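Local coordinates for 3-oxoacyl-[acyl-carrier-protein] synthase, mitochondrial (Arabidopsis thaliana, PDB 2IX4) that catalyses the condensation steps of mitochondrial fatty acid synthesis, lengthening acyl chains by two carbons taken from malonyl-ACP, at residues 40-43 / 48-51; 43-48 / 129-134; 307-312 / 425-430; 298-303 / 337-342. All coordinates share one frame; numbering follows the deposited sequence.

Contact 1 of 4, residues 40-43 / 48-51; sequences LKMK and ETKL
K50 lays its aliphatic chain along the backbone of M42. Its CB is 4.3 Å from L40 CD1. One bond further out, K50 CG stands 4.2 Å from M42 CB, and CD passes the M42 carbonyl. K50 CE then settles 3.2 Å from M42 O. With every torsion beyond CG near 180°, the chain runs straight past this carbonyl and delivers NZ to E47, its salt-bridge partner one turn back. The loop after strand 32-34 turns within a few residues into helix 47-55, D46 standing at its N-cap, and the first turn of the helix packs back on the loop. Cutting K50 back to an alanine would probably strip the M42 carbonyl of its aliphatic neighbour and leave E47 without its cationic partner. On the same helix turn, L40 CD1 rests 3.5 Å from K50 O. M42 meets the residue before K50: its chain bends at chi3 (62°) and brings CE to T49 CG2 at 3.9 Å, the two side chains crossing at about a right angle. I137 of the second subunit packs on both M42 and T49, and T49 OG1 hydrogen-bonds to D46 and to K140 of that subunit.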
loop_
_atom_site.group_PDB
_atom_site.type_symbol
_atom_site.label_atom_id
_atom_site.label_comp_id
_atom_site.label_asym_id
_atom_site.label_seq_id
_atom_site.Cartn_x
_atom_site.Cartn_y
_atom_site.Cartn_z
ATOM N N LEU A 40 -20.992 0.423 15.614
ATOM C CA LEU A 40 -20.169 -0.788 15.688
ATOM C C LEU A 40 -20.069 -1.513 14.346
ATOM O O LEU A 40 -19.161 -2.326 14.141
ATOM C CB LEU A 40 -20.725 -1.754 16.741
ATOM C CG LEU A 40 -20.859 -1.306 18.200
ATOM C CD1 LEU A 40 -21.758 -2.269 18.960
ATOM C CD2 LEU A 40 -19.507 -1.198 18.877
ATOM N N LYS A 41 -21.010 -1.207 13.448
ATOM C CA LYS A 41 -21.157 -1.869 12.142
ATOM C C LYS A 41 -21.423 -3.370 12.287
ATOM O O LYS A 41 -20.926 -4.172 11.494
ATOM C CB LYS A 41 -19.944 -1.615 11.225
ATOM C CG LYS A 41 -19.558 -0.150 11.012
ATOM C CD LYS A 41 -20.683 0.682 10.396
ATOM C CE LYS A 41 -20.242 2.127 10.163
ATOM N NZ LYS A 41 -19.716 2.811 11.405
ATOM N N MET A 42 -22.214 -3.738 13.294
ATOM C CA MET A 42 -22.481 -5.142 13.609
ATOM C C MET A 42 -23.925 -5.568 13.320
ATOM O O MET A 42 -24.543 -6.265 14.123
ATOM C CB MET A 42 -22.119 -5.433 15.070
ATOM C CG MET A 42 -20.624 -5.487 15.343
ATOM S SD MET A 42 -20.223 -5.599 17.100
ATOM C CE MET A 42 -20.991 -7.153 17.556
ATOM N N LYS A 43 -24.448 -5.168 12.162
ATOM C CA LYS A 43 -25.830 -5.495 11.780
ATOM C C LYS A 43 -26.117 -7.003 11.719
ATOM O O LYS A 43 -27.257 -7.424 11.903
ATOM C CB LYS A 43 -26.219 -4.815 10.456
ATOM C CG LYS A 43 -25.503 -5.342 9.220
ATOM C CD LYS A 43 -25.844 -4.510 7.988
ATOM C CE LYS A 43 -25.261 -5.119 6.724
ATOM N NZ LYS A 43 -23.773 -5.134 6.757
ATOM N N GLU A 48 -27.724 -8.599 21.981
ATOM C CA GLU A 48 -26.957 -8.953 23.180
ATOM C C GLU A 48 -25.448 -8.901 22.920
ATOM O O GLU A 48 -24.682 -8.471 23.783
ATOM C CB GLU A 48 -27.362 -10.337 23.692
ATOM C CG GLU A 48 -26.927 -10.648 25.123
ATOM C CD GLU A 48 -27.878 -10.089 26.178
ATOM O OE1 GLU A 48 -27.990 -8.844 26.303
ATOM O OE2 GLU A 48 -28.505 -10.903 26.896
ATOM N N THR A 49 -25.039 -9.338 21.730
ATOM C CA THR A 49 -23.638 -9.286 21.313
ATOM C C THR A 49 -23.200 -7.840 21.055
ATOM O O THR A 49 -22.107 -7.448 21.462
ATOM C CB THR A 49 -23.378 -10.187 20.077
ATOM O OG1 THR A 49 -23.822 -11.519 20.363
ATOM C CG2 THR A 49 -21.891 -10.228 19.714
ATOM N N LYS A 50 -24.058 -7.059 20.395
ATOM C CA LYS A 50 -23.833 -5.622 20.199
ATOM C C LYS A 50 -23.610 -4.908 21.532
ATOM O O LYS A 50 -22.613 -4.201 21.708
ATOM C CB LYS A 50 -25.023 -4.969 19.495
ATOM C CG LYS A 50 -25.138 -5.236 18.008
ATOM C CD LYS A 50 -26.324 -4.453 17.454
ATOM C CE LYS A 50 -26.680 -4.878 16.052
ATOM N NZ LYS A 50 -27.894 -4.152 15.569
ATOM N N LEU A 51 -24.548 -5.104 22.459
ATOM C CA LEU A 51 -24.491 -4.486 23.785
ATOM C C LEU A 51 -23.216 -4.862 24.533
ATOM O O LEU A 51 -22.524 -3.985 25.052
ATOM C CB LEU A 51 -25.730 -4.841 24.620
ATOM C CG LEU A 51 -27.063 -4.156 24.283
ATOM C CD1 LEU A 51 -28.231 -4.904 24.919
ATOM C CD2 LEU A 51 -27.077 -2.693 24.705
#

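Contact 2 of 4, residues 43-48 / 129-134; sequences KSFDEE and DIVEAA
A salt bridge between K43 and E132 ties the loop that leads into helix 47-55 to helix 127-138, near the dimer interface of this homodimeric synthase. K43 NZ donates to E132 OE2 at 2.8 Å and meets its syn lone pair, on the side of the other carboxylate oxygen. The lysine gets there by a turn at its last torsion (chi4 -64°), which swings the ammonium back to the glutamate, while the E132 chain is extended beyond CG and crosses it at about a right angle. OE2 has a second partner, a water that donates to E132 OE2 at 2.8 Å and to S44 OG at 2.7 Å; more acceptors lie within its reach than it has protons, so these bonds are probably not all made at once. S44 OG also rests 3.6 Å from E132 CG and is hydrogen-bonded to Q135. A glutamine in place of E132 would probably leave the K43 ammonium without its countercharge. Deeper in, V131 CG1 touches the edge of the F45 ring near its plane, 3.8 Å from F45 CE1. F45 also packs on C138 of the second subunit. Helix 149-153 packs on helix 127-138 at I130 and A133, while I130 and A134 meet their own counterparts in the second subunit.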
loop_
_atom_site.group_PDB
_atom_site.type_symbol
_atom_site.label_atom_id
_atom_site.label_comp_id
_atom_site.label_asym_id
_atom_site.label_seq_id
_atom_site.Cartn_x
_atom_site.Cartn_y
_atom_site.Cartn_z
ATOM N N LYS A 43 -24.448 -5.168 12.162
ATOM C CA LYS A 43 -25.830 -5.495 11.780
ATOM C C LYS A 43 -26.117 -7.003 11.719
ATOM O O LYS A 43 -27.257 -7.424 11.903
ATOM C CB LYS A 43 -26.219 -4.815 10.456
ATOM C CG LYS A 43 -25.503 -5.342 9.220
ATOM C CD LYS A 43 -25.844 -4.510 7.988
ATOM C CE LYS A 43 -25.261 -5.119 6.724
ATOM N NZ LYS A 43 -23.773 -5.134 6.757
ATOM N N SER A 44 -25.077 -7.803 11.472
ATOM C CA SER A 44 -25.213 -9.260 11.369
ATOM C C SER A 44 -25.149 -9.980 12.721
ATOM O O SER A 44 -25.268 -11.207 12.778
ATOM C CB SER A 44 -24.157 -9.831 10.415
ATOM O OG SER A 44 -22.851 -9.697 10.952
ATOM N N PHE A 45 -24.961 -9.221 13.798
ATOM C CA PHE A 45 -24.915 -9.787 15.148
ATOM C C PHE A 45 -26.198 -9.473 15.917
ATOM O O PHE A 45 -26.883 -8.492 15.615
ATOM C CB PHE A 45 -23.704 -9.250 15.914
ATOM C CG PHE A 45 -22.380 -9.720 15.374
ATOM C CD1 PHE A 45 -21.747 -9.028 14.343
ATOM C CD2 PHE A 45 -21.754 -10.843 15.912
ATOM C CE1 PHE A 45 -20.514 -9.454 13.843
ATOM C CE2 PHE A 45 -20.521 -11.277 15.420
ATOM C CZ PHE A 45 -19.902 -10.582 14.382
ATOM N N ASP A 46 -26.521 -10.300 16.911
ATOM C CA ASP A 46 -27.701 -10.044 17.741
ATOM C C ASP A 46 -27.466 -8.883 18.717
ATOM O O ASP A 46 -26.324 -8.478 18.945
ATOM C CB ASP A 46 -28.196 -11.320 18.448
ATOM C CG ASP A 46 -27.204 -11.873 19.466
ATOM O OD1 ASP A 46 -26.380 -11.111 20.007
ATOM O OD2 ASP A 46 -27.272 -13.088 19.747
ATOM N N GLU A 47 -28.548 -8.343 19.273
ATOM C CA GLU A 47 -28.471 -7.172 20.149
ATOM C C GLU A 47 -27.633 -7.401 21.408
ATOM O O GLU A 47 -26.913 -6.505 21.841
ATOM C CB GLU A 47 -29.873 -6.676 20.523
ATOM C CG GLU A 47 -30.631 -6.003 19.373
ATOM C CD GLU A 47 -29.912 -4.784 18.808
ATOM O OE1 GLU A 47 -29.514 -3.897 19.598
ATOM O OE2 GLU A 47 -29.753 -4.710 17.568
ATOM N N GLU A 48 -27.724 -8.599 21.981
ATOM C CA GLU A 48 -26.957 -8.953 23.180
ATOM C C GLU A 48 -25.448 -8.901 22.920
ATOM O O GLU A 48 -24.682 -8.471 23.783
ATOM C CB GLU A 48 -27.362 -10.337 23.692
ATOM C CG GLU A 48 -26.927 -10.648 25.123
ATOM C CD GLU A 48 -27.878 -10.089 26.178
ATOM O OE1 GLU A 48 -27.990 -8.844 26.303
ATOM O OE2 GLU A 48 -28.505 -10.903 26.896
ATOM N N ASP A 129 -16.179 -5.898 7.146
ATOM C CA ASP A 129 -16.476 -6.931 6.159
ATOM C C ASP A 129 -15.778 -8.250 6.479
ATOM O O ASP A 129 -16.346 -9.321 6.265
ATOM C CB ASP A 129 -16.105 -6.458 4.754
ATOM C CG ASP A 129 -17.138 -5.519 4.163
ATOM O OD1 ASP A 129 -18.346 -5.839 4.223
ATOM O OD2 ASP A 129 -16.745 -4.464 3.628
ATOM N N ILE A 130 -14.549 -8.168 6.991
ATOM C CA ILE A 130 -13.812 -9.365 7.405
ATOM C C ILE A 130 -14.434 -9.980 8.662
ATOM O O ILE A 130 -14.451 -11.200 8.817
ATOM C CB ILE A 130 -12.300 -9.081 7.612
ATOM C CG1 ILE A 130 -11.697 -8.469 6.342
ATOM C CG2 ILE A 130 -11.546 -10.367 7.993
ATOM C CD1 ILE A 130 -10.323 -7.838 6.533
ATOM N N VAL A 131 -14.951 -9.128 9.547
ATOM C CA VAL A 131 -15.644 -9.577 10.760
ATOM C C VAL A 131 -16.922 -10.351 10.411
ATOM O O VAL A 131 -17.186 -11.418 10.979
ATOM C CB VAL A 131 -15.940 -8.388 11.727
ATOM C CG1 VAL A 131 -16.963 -8.774 12.790
ATOM C CG2 VAL A 131 -14.650 -7.911 12.388
ATOM N N GLU A 132 -17.696 -9.818 9.468
ATOM C CA GLU A 132 -18.913 -10.486 8.991
ATOM C C GLU A 132 -18.613 -11.861 8.390
ATOM O O GLU A 132 -19.338 -12.826 8.638
ATOM C CB GLU A 132 -19.663 -9.614 7.979
ATOM C CG GLU A 132 -20.385 -8.428 8.602
ATOM C CD GLU A 132 -21.472 -7.830 7.708
ATOM O OE1 GLU A 132 -21.641 -8.285 6.553
ATOM O OE2 GLU A 132 -22.161 -6.894 8.170
ATOM N N ALA A 133 -17.537 -11.938 7.610
ATOM C CA ALA A 133 -17.100 -13.193 6.999
ATOM C C ALA A 133 -16.605 -14.202 8.043
ATOM O O ALA A 133 -16.907 -15.394 7.954
ATOM C CB ALA A 133 -16.025 -12.924 5.961
ATOM N N ALA A 134 -15.857 -13.715 9.031
ATOM C CA ALA A 134 -15.349 -14.560 10.113
ATOM C C ALA A 134 -16.479 -15.124 10.973
ATOM O O ALA A 134 -16.372 -16.234 11.508
ATOM C CB ALA A 134 -14.361 -13.790 10.965
HETATM O O HOH W 1 -21.998 -7.175 10.977
#

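Contact 3 of 4, residues 307-312 / 425-430; sequences SGLCPN and SLLFAS
S307 OG is held by a hydrogen bond to L304 O, one turn back in its own helix, and L427 CD2 presses against the same oxygen at 3.3 Å. This is where the end of helix 294-307 meets strand 422-429, an alpha-on-beta packing within the layered fold of the thiolase-like family. The hydroxyl sits between the backbone N and the carbonyl carbon (chi1 65°), which puts OG on the strand side, and S307 CB lies 3.8 Å from L427 CD2. The main chain then leaves the helix at G308, whose positive phi of 75° suits glycine, and the turn lets L309 come back toward the strand. L427 leaves the sheet on the side of helix 294-307, and with CG anti to the backbone N (chi1 -180°) its CD2 is placed against both S307 and L309. Its neighbour F428 points the other way, against A369, I373 and I376 of helix 364-378, so that the strand lies between helices 294-307 and 364-378, consistent with the layered fold. Strands 272-281 and 411-418 flank it, C275 touching S307 and T411 touching L309. L309 adds a looser apolar touch, CD1 to L427 CD2 at 4.4 Å.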
loop_
_atom_site.group_PDB
_atom_site.type_symbol
_atom_site.label_atom_id
_atom_site.label_comp_id
_atom_site.label_asym_id
_atom_site.label_seq_id
_atom_site.Cartn_x
_atom_site.Cartn_y
_atom_site.Cartn_z
ATOM N N SER A 307 12.735 21.547 -2.044
ATOM C CA SER A 307 12.099 22.784 -2.498
ATOM C C SER A 307 13.112 23.906 -2.702
ATOM O O SER A 307 12.821 24.896 -3.375
ATOM C CB SER A 307 11.030 23.225 -1.497
ATOM O OG SER A 307 11.619 23.564 -0.251
ATOM N N GLY A 308 14.297 23.743 -2.112
ATOM C CA GLY A 308 15.345 24.757 -2.156
ATOM C C GLY A 308 15.054 25.928 -1.235
ATOM O O GLY A 308 15.603 27.016 -1.414
ATOM N N LEU A 309 14.190 25.698 -0.246
ATOM C CA LEU A 309 13.779 26.735 0.698
ATOM C C LEU A 309 14.433 26.557 2.061
ATOM O O LEU A 309 14.724 25.432 2.480
ATOM C CB LEU A 309 12.254 26.757 0.852
ATOM C CG LEU A 309 11.423 27.155 -0.374
ATOM C CD1 LEU A 309 9.952 26.853 -0.155
ATOM C CD2 LEU A 309 11.624 28.621 -0.745
ATOM N N CYS A 310 14.662 27.680 2.737
ATOM C CA CYS A 310 15.180 27.692 4.102
ATOM C C CYS A 310 14.021 27.557 5.095
ATOM O O CYS A 310 12.880 27.896 4.758
ATOM C CB CYS A 310 15.954 28.988 4.359
ATOM S SG CYS A 310 17.470 29.154 3.388
ATOM N N PRO A 311 14.302 27.051 6.314
ATOM C CA PRO A 311 13.266 26.941 7.346
ATOM C C PRO A 311 12.477 28.239 7.556
ATOM O O PRO A 311 11.251 28.193 7.694
ATOM C CB PRO A 311 14.066 26.589 8.603
ATOM C CG PRO A 311 15.245 25.860 8.089
ATOM C CD PRO A 311 15.598 26.530 6.791
ATOM N N ASN A 312 13.172 29.377 7.554
ATOM C CA ASN A 312 12.542 30.686 7.774
ATOM C C ASN A 312 11.574 31.132 6.666
ATOM O O ASN A 312 10.848 32.118 6.826
ATOM C CB ASN A 312 13.602 31.768 8.045
ATOM C CG ASN A 312 14.602 31.924 6.903
ATOM O OD1 ASN A 312 14.228 32.000 5.730
ATOM N ND2 ASN A 312 15.883 31.994 7.250
ATOM N N SER A 425 6.530 14.199 4.760
ATOM C CA SER A 425 6.304 15.625 4.894
ATOM C C SER A 425 6.091 16.207 3.502
ATOM O O SER A 425 6.957 16.090 2.636
ATOM C CB SER A 425 7.490 16.286 5.594
ATOM O OG SER A 425 7.114 17.517 6.179
ATOM N N LEU A 426 4.922 16.800 3.284
ATOM C CA LEU A 426 4.590 17.409 1.997
ATOM C C LEU A 426 4.699 18.921 2.089
ATOM O O LEU A 426 4.135 19.529 2.996
ATOM C CB LEU A 426 3.176 17.017 1.547
ATOM C CG LEU A 426 2.862 15.539 1.281
ATOM C CD1 LEU A 426 1.378 15.363 0.999
ATOM C CD2 LEU A 426 3.702 14.978 0.133
ATOM N N LEU A 427 5.426 19.523 1.150
ATOM C CA LEU A 427 5.622 20.968 1.143
ATOM C C LEU A 427 5.057 21.609 -0.121
ATOM O O LEU A 427 5.481 21.299 -1.239
ATOM C CB LEU A 427 7.104 21.324 1.338
ATOM C CG LEU A 427 7.530 22.800 1.369
ATOM C CD1 LEU A 427 6.708 23.618 2.364
ATOM C CD2 LEU A 427 9.008 22.918 1.691
ATOM N N PHE A 428 4.090 22.498 0.082
ATOM C CA PHE A 428 3.424 23.209 -1.004
ATOM C C PHE A 428 3.837 24.674 -1.007
ATOM O O PHE A 428 4.220 25.221 0.028
ATOM C CB PHE A 428 1.903 23.109 -0.859
ATOM C CG PHE A 428 1.377 21.704 -0.893
ATOM C CD1 PHE A 428 1.303 20.946 0.272
ATOM C CD2 PHE A 428 0.948 21.141 -2.090
ATOM C CE1 PHE A 428 0.821 19.645 0.244
ATOM C CE2 PHE A 428 0.460 19.843 -2.129
ATOM C CZ PHE A 428 0.394 19.092 -0.958
ATOM N N ALA A 429 3.754 25.302 -2.177
ATOM C CA ALA A 429 4.047 26.722 -2.320
ATOM C C ALA A 429 3.145 27.337 -3.377
ATOM O O ALA A 429 2.710 26.648 -4.298
ATOM C CB ALA A 429 5.511 26.932 -2.683
ATOM N N SER A 430 2.858 28.630 -3.241
ATOM C CA SER A 430 2.140 29.363 -4.283
ATOM C C SER A 430 3.015 29.458 -5.534
ATOM O O SER A 430 4.247 29.402 -5.445
ATOM C CB SER A 430 1.745 30.756 -3.795
ATOM O OG SER A 430 2.889 31.517 -3.458
#

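Contact 4 of 4, residues 298-303 / 337-342; sequences LAMTRA and TVFSEH
Helix 294-307 and the end of helix 325-339 come nearest at T301 and V338, whose CA atoms lie 6.8 Å apart. This is helix-on-helix packing in the C-terminal half of the ketosynthase, helix 294-307 lying between helix 325-339 and the sheet. V338 points at the first helix and carries most of the touching through one methyl. Its CG2 is 3.8 Å from M300 CE and 4.0 Å from M300 CB, so the methionine bends around it. That bend, at the last torsion (chi3 -83°), turns CE back to the valine and leaves the sulfur beside F339. M300 SD lies 4.2 Å from F339 CE1 and 5.5 Å from the ring centroid, 73° off the ring normal: an oblique Met-aromatic contact. V338 CG1 lies over one face of the same ring, 3.7 Å above its plane and offset to the rim, which probably helps hold the turn of the ring. T301 OG1 reaches V338 CG2 at 4.1 Å, though its hydrogen bond goes to V297 O. P311 and I314 pack on F339. Toward the sheet, M300 packs on M413 and N415 of strand 411-418, N415 being a potassium ligand, while S425 of strand 422-429 touches A299, M300 and A303.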
loop_
_atom_site.group_PDB
_atom_site.type_symbol
_atom_site.label_atom_id
_atom_site.label_comp_id
_atom_site.label_asym_id
_atom_site.label_seq_id
_atom_site.Cartn_x
_atom_site.Cartn_y
_atom_site.Cartn_z
ATOM N N LEU A 298 14.065 14.534 9.984
ATOM C CA LEU A 298 14.549 14.106 8.673
ATOM C C LEU A 298 13.523 14.348 7.571
ATOM O O LEU A 298 13.859 14.874 6.516
ATOM C CB LEU A 298 14.965 12.633 8.700
ATOM C CG LEU A 298 16.311 12.303 9.354
ATOM C CD1 LEU A 298 16.503 10.795 9.448
ATOM C CD2 LEU A 298 17.463 12.942 8.581
ATOM N N ALA A 299 12.273 13.981 7.834
ATOM C CA ALA A 299 11.197 14.131 6.856
ATOM C C ALA A 299 10.971 15.594 6.470
ATOM O O ALA A 299 10.811 15.914 5.288
ATOM C CB ALA A 299 9.910 13.509 7.386
ATOM N N MET A 300 10.957 16.470 7.473
ATOM C CA MET A 300 10.785 17.910 7.261
ATOM C C MET A 300 11.990 18.532 6.550
ATOM O O MET A 300 11.832 19.333 5.624
ATOM C CB MET A 300 10.520 18.623 8.593
ATOM C CG MET A 300 9.140 18.352 9.181
ATOM S SD MET A 300 8.744 19.404 10.590
ATOM C CE MET A 300 9.551 18.526 11.930
ATOM N N THR A 301 13.189 18.156 6.991
ATOM C CA THR A 301 14.429 18.635 6.389
ATOM C C THR A 301 14.533 18.248 4.911
ATOM O O THR A 301 14.956 19.057 4.075
ATOM C CB THR A 301 15.654 18.107 7.167
ATOM O OG1 THR A 301 15.569 18.559 8.521
ATOM C CG2 THR A 301 16.950 18.614 6.561
ATOM N N ARG A 302 14.130 17.018 4.601
ATOM C CA ARG A 302 14.192 16.493 3.238
ATOM C C ARG A 302 13.225 17.196 2.290
ATOM O O ARG A 302 13.574 17.470 1.142
ATOM C CB ARG A 302 13.980 14.978 3.231
ATOM C CG ARG A 302 15.247 14.217 3.617
ATOM C CD ARG A 302 14.962 12.832 4.161
ATOM N NE ARG A 302 16.191 12.190 4.636
ATOM C CZ ARG A 302 16.266 10.958 5.133
ATOM N NH1 ARG A 302 15.178 10.202 5.230
ATOM N NH2 ARG A 302 17.437 10.477 5.535
ATOM N N ALA A 303 12.023 17.497 2.779
ATOM C CA ALA A 303 11.036 18.254 2.007
ATOM C C ALA A 303 11.531 19.676 1.718
ATOM O O ALA A 303 11.375 20.176 0.603
ATOM C CB ALA A 303 9.698 18.284 2.737
ATOM N N THR A 337 13.463 21.902 16.399
ATOM C CA THR A 337 14.781 21.551 15.862
ATOM C C THR A 337 14.950 22.011 14.407
ATOM O O THR A 337 16.010 22.504 14.022
ATOM C CB THR A 337 15.058 20.031 15.997
ATOM O OG1 THR A 337 15.009 19.656 17.380
ATOM C CG2 THR A 337 16.430 19.660 15.434
ATOM N N VAL A 338 13.895 21.862 13.612
ATOM C CA VAL A 338 13.945 22.205 12.193
ATOM C C VAL A 338 13.911 23.719 11.965
ATOM O O VAL A 338 14.642 24.245 11.123
ATOM C CB VAL A 338 12.805 21.506 11.405
ATOM C CG1 VAL A 338 12.712 22.031 9.976
ATOM C CG2 VAL A 338 13.016 19.999 11.400
ATOM N N PHE A 339 13.071 24.413 12.724
ATOM C CA PHE A 339 12.831 25.832 12.485
ATOM C C PHE A 339 13.534 26.763 13.483
ATOM O O PHE A 339 13.642 27.966 13.240
ATOM C CB PHE A 339 11.324 26.103 12.413
ATOM C CG PHE A 339 10.639 25.388 11.280
ATOM C CD1 PHE A 339 9.956 24.196 11.502
ATOM C CD2 PHE A 339 10.694 25.897 9.986
ATOM C CE1 PHE A 339 9.327 23.526 10.453
ATOM C CE2 PHE A 339 10.069 25.238 8.932
ATOM C CZ PHE A 339 9.384 24.049 9.165
ATOM N N SER A 340 14.032 26.190 14.580
ATOM C CA SER A 340 14.726 26.929 15.647
ATOM C C SER A 340 14.195 28.351 15.874
ATOM O O SER A 340 13.065 28.520 16.334
ATOM C CB SER A 340 16.249 26.911 15.439
ATOM O OG SER A 340 16.605 27.432 14.171
ATOM N N GLU A 341 14.998 29.358 15.528
ATOM C CA GLU A 341 14.662 30.765 15.781
ATOM C C GLU A 341 13.350 31.190 15.108
ATOM O O GLU A 341 12.586 31.976 15.669
ATOM C CB GLU A 341 15.810 31.688 15.345
ATOM C CG GLU A 341 17.221 31.121 15.558
ATOM C CD GLU A 341 17.613 31.007 17.023
ATOM O OE1 GLU A 341 17.563 29.882 17.566
ATOM O OE2 GLU A 341 17.971 32.038 17.634
ATOM N N HIS A 342 13.095 30.652 13.914
ATOM C CA HIS A 342 11.866 30.928 13.162
ATOM C C HIS A 342 10.618 30.461 13.914
ATOM O O HIS A 342 9.545 31.052 13.778
ATOM C CB HIS A 342 11.939 30.278 11.776
ATOM C CG HIS A 342 10.779 30.604 10.885
ATOM N ND1 HIS A 342 10.543 31.873 10.403
ATOM C CD2 HIS A 342 9.801 29.819 10.374
ATOM C CE1 HIS A 342 9.462 31.859 9.643
ATOM N NE2 HIS A 342 8.994 30.624 9.606
#

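The four contacts form two clusters on opposite sides of the chain's centre. Contacts 1 and 2 share K43 and helix 47-55, touch through K50 CE and F45 O, and both meet the second subunit. Contact 2 is the charged one, with a salt bridge and a water at a partly exposed site, whereas contact 1 is mostly buried and rests on aliphatic atoms laid along backbone carbonyls. Contacts 3 and 4 share helix 294-307 and interlock, their segments alternating along the chain, with P311 O meeting the F339 ring. Both are partly buried and mainly apolar, with serine and threonine hydroxyls touching leucine or valine methyls. Contact 3 sets this helix's end on the sheet; contact 4 sets its middle against another helix.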